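Local coordinates for peptidoglycan-recognition protein (Apis mellifera, PDB 5XZ3) that probably recognises bacterial peptidoglycan as a sensor of the honey bee's innate immune system, at residues A[153-156]-A[157-161]. Numbering follows the deposited sequence.
Sequences LSPG and FELYK
Leu-159 and Tyr-160 both set CG anti to their own backbone N (chi1 169° for the leucine), and from the first turn of the helix the leucine turns back onto Pro-155 while the tyrosine leads away past it. The leucine comes in with its CD2 branch, which lies 3.6 Å from Pro-155 CB and 3.5 Å from Pro-155 O. On the next position, the tyrosine ring slants past the proline ring as it leaves, CD1 being 4.1 Å from Pro-155 CD, so the cis-proline is met by a methyl at one part of its ring and an aromatic carbon at another. An alanine in place of Leu-159 would keep only the CB near Pro-155 O and would probably open a gap beside Pro-155 CB. Gly-156 is the N-cap residue, and its carbonyl O accepts the first helical hydrogen bond, 2.8 Å from Tyr-160 N and nearly straight at 163°. Its backbone has a positive phi, 89°, where a CB would crowd the preceding carbonyl O. Gly-156 N also bonds to Leu-153 O, closing a type VI turn with the cis-proline at its third position. On another side of the helix, Lys-161 lays CE 3.7 Å above the centre of the Phe-157 ring and carries NZ on to a salt bridge with Glu-158 OE1, 2.8 Å away. The whole corner joins the loop following strand 141-145 to helix 157-163: Ser-154 OG ties it to His-37 and His-38 at the end of strand 31-38, and Lys-147 makes a cation-pi contact with Tyr-160.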
ATOM      1  N   LEU A 153       4.748  15.055  -1.898  1.00 28.37           N
ATOM      2  CA  LEU A 153       5.676  14.542  -2.887  1.00 28.64           C
ATOM      3  C   LEU A 153       5.639  13.014  -2.941  1.00 27.30           C
ATOM      4  O   LEU A 153       6.264  12.430  -3.804  1.00 26.19           O
ATOM      5  CB  LEU A 153       7.098  15.057  -2.617  1.00 30.56           C
ATOM      6  CG  LEU A 153       7.255  16.581  -2.662  1.00 32.36           C
ATOM      7  CD1 LEU A 153       8.706  16.940  -2.384  1.00 34.09           C
ATOM      8  CD2 LEU A 153       6.797  17.204  -3.980  1.00 33.30           C
ATOM      9  N   SER A 154       4.908  12.386  -2.012  1.00 26.51           N
ATOM     10  CA  SER A 154       4.735  10.922  -1.977  1.00 25.84           C
ATOM     11  C   SER A 154       4.209  10.433  -3.349  1.00 24.75           C
ATOM     12  O   SER A 154       3.323  11.075  -3.900  1.00 24.73           O
ATOM     13  CB  SER A 154       3.781  10.559  -0.815  1.00 26.20           C
ATOM     14  OG  SER A 154       3.521   9.184  -0.776  1.00 25.44           O
ATOM     15  N   PRO A 155       4.722   9.295  -3.906  1.00 24.89           N
ATOM     16  CA  PRO A 155       5.574   8.258  -3.346  1.00 24.60           C
ATOM     17  C   PRO A 155       7.062   8.533  -3.541  1.00 25.57           C
ATOM     18  O   PRO A 155       7.872   7.617  -3.461  1.00 26.26           O
ATOM     19  CB  PRO A 155       5.122   7.002  -4.109  1.00 24.61           C
ATOM     20  CG  PRO A 155       4.850   7.531  -5.490  1.00 24.68           C
ATOM     21  CD  PRO A 155       4.186   8.876  -5.227  1.00 25.09           C
ATOM     22  N   GLY A 156       7.407   9.800  -3.753  1.00 25.57           N
ATOM     23  CA  GLY A 156       8.786  10.192  -4.066  1.00 25.76           C
ATOM     24  C   GLY A 156       9.009  10.155  -5.567  1.00 25.39           C
ATOM     25  O   GLY A 156       8.512   9.264  -6.268  1.00 25.32           O
ATOM     26  N   PHE A 157       9.791  11.107  -6.057  1.00 26.18           N
ATOM     27  CA  PHE A 157       9.972  11.313  -7.500  1.00 25.84           C
ATOM     28  C   PHE A 157      10.533  10.076  -8.213  1.00 25.23           C
ATOM     29  O   PHE A 157      10.076   9.725  -9.298  1.00 24.68           O
ATOM     30  CB  PHE A 157      10.878  12.537  -7.726  1.00 26.82           C
ATOM     31  CG  PHE A 157      11.042  12.931  -9.168  1.00 27.68           C
ATOM     32  CD1 PHE A 157       9.944  12.959 -10.049  1.00 27.25           C
ATOM     33  CD2 PHE A 157      12.291  13.294  -9.647  1.00 28.19           C
ATOM     34  CE1 PHE A 157      10.116  13.346 -11.373  1.00 28.07           C
ATOM     35  CE2 PHE A 157      12.470  13.671 -10.982  1.00 29.52           C
ATOM     36  CZ  PHE A 157      11.386  13.696 -11.844  1.00 29.07           C
ATOM     37  N   GLU A 158      11.513   9.421  -7.600  1.00 25.47           N
ATOM     38  CA  GLU A 158      12.178   8.298  -8.253  1.00 25.53           C
ATOM     39  C   GLU A 158      11.205   7.130  -8.403  1.00 25.08           C
ATOM     40  O   GLU A 158      11.061   6.581  -9.504  1.00 25.25           O
ATOM     41  CB  GLU A 158      13.483   7.899  -7.541  1.00 27.02           C
ATOM     42  CG  GLU A 158      14.626   8.912  -7.700  1.00 28.28           C
ATOM     43  CD  GLU A 158      14.873   9.265  -9.174  1.00 29.49           C
ATOM     44  OE1 GLU A 158      14.816  10.477  -9.498  1.00 29.31           O
ATOM     45  OE2 GLU A 158      15.067   8.334 -10.024  1.00 29.48           O
ATOM     46  N   LEU A 159      10.517   6.790  -7.310  1.00 24.62           N
ATOM     47  CA  LEU A 159       9.486   5.735  -7.345  1.00 24.13           C
ATOM     48  C   LEU A 159       8.314   6.086  -8.254  1.00 23.69           C
ATOM     49  O   LEU A 159       7.769   5.217  -8.945  1.00 23.62           O
ATOM     50  CB  LEU A 159       8.983   5.401  -5.933  1.00 23.25           C
ATOM     51  CG  LEU A 159       7.731   4.506  -5.799  1.00 24.07           C
ATOM     52  CD1 LEU A 159       7.921   3.181  -6.549  1.00 23.41           C
ATOM     53  CD2 LEU A 159       7.431   4.255  -4.331  1.00 23.59           C
ATOM     54  N   TYR A 160       7.896   7.343  -8.211  1.00 24.31           N
ATOM     55  CA  TYR A 160       6.858   7.827  -9.125  1.00 24.22           C
ATOM     56  C   TYR A 160       7.145   7.547 -10.594  1.00 24.40           C
ATOM     57  O   TYR A 160       6.276   7.031 -11.317  1.00 24.67           O
ATOM     58  CB  TYR A 160       6.585   9.301  -8.896  1.00 24.03           C
ATOM     59  CG  TYR A 160       5.412   9.819  -9.670  1.00 24.09           C
ATOM     60  CD1 TYR A 160       4.109   9.453  -9.316  1.00 24.02           C
ATOM     61  CD2 TYR A 160       5.593  10.666 -10.774  1.00 24.95           C
ATOM     62  CE1 TYR A 160       3.020   9.904 -10.038  1.00 24.31           C
ATOM     63  CE2 TYR A 160       4.492  11.140 -11.510  1.00 25.32           C
ATOM     64  CZ  TYR A 160       3.214  10.754 -11.119  1.00 24.99           C
ATOM     65  OH  TYR A 160       2.125  11.229 -11.794  1.00 25.06           O
ATOM     66  N   LYS A 161       8.353   7.873 -11.050  1.00 24.61           N
ATOM     67  CA  LYS A 161       8.736   7.581 -12.430  1.00 24.67           C
ATOM     68  C   LYS A 161       8.683   6.085 -12.723  1.00 24.37           C
ATOM     69  O   LYS A 161       8.352   5.693 -13.830  1.00 24.53           O
ATOM     70  CB  LYS A 161      10.135   8.143 -12.741  1.00 25.15           C
ATOM     71  CG  LYS A 161      10.138   9.659 -12.932  1.00 25.61           C
ATOM     72  CD  LYS A 161      11.552  10.209 -13.060  1.00 26.48           C
ATOM     73  CE  LYS A 161      12.386  10.032 -11.793  1.00 26.07           C
ATOM     74  NZ  LYS A 161      13.776  10.522 -12.066  1.00 27.22           N
TER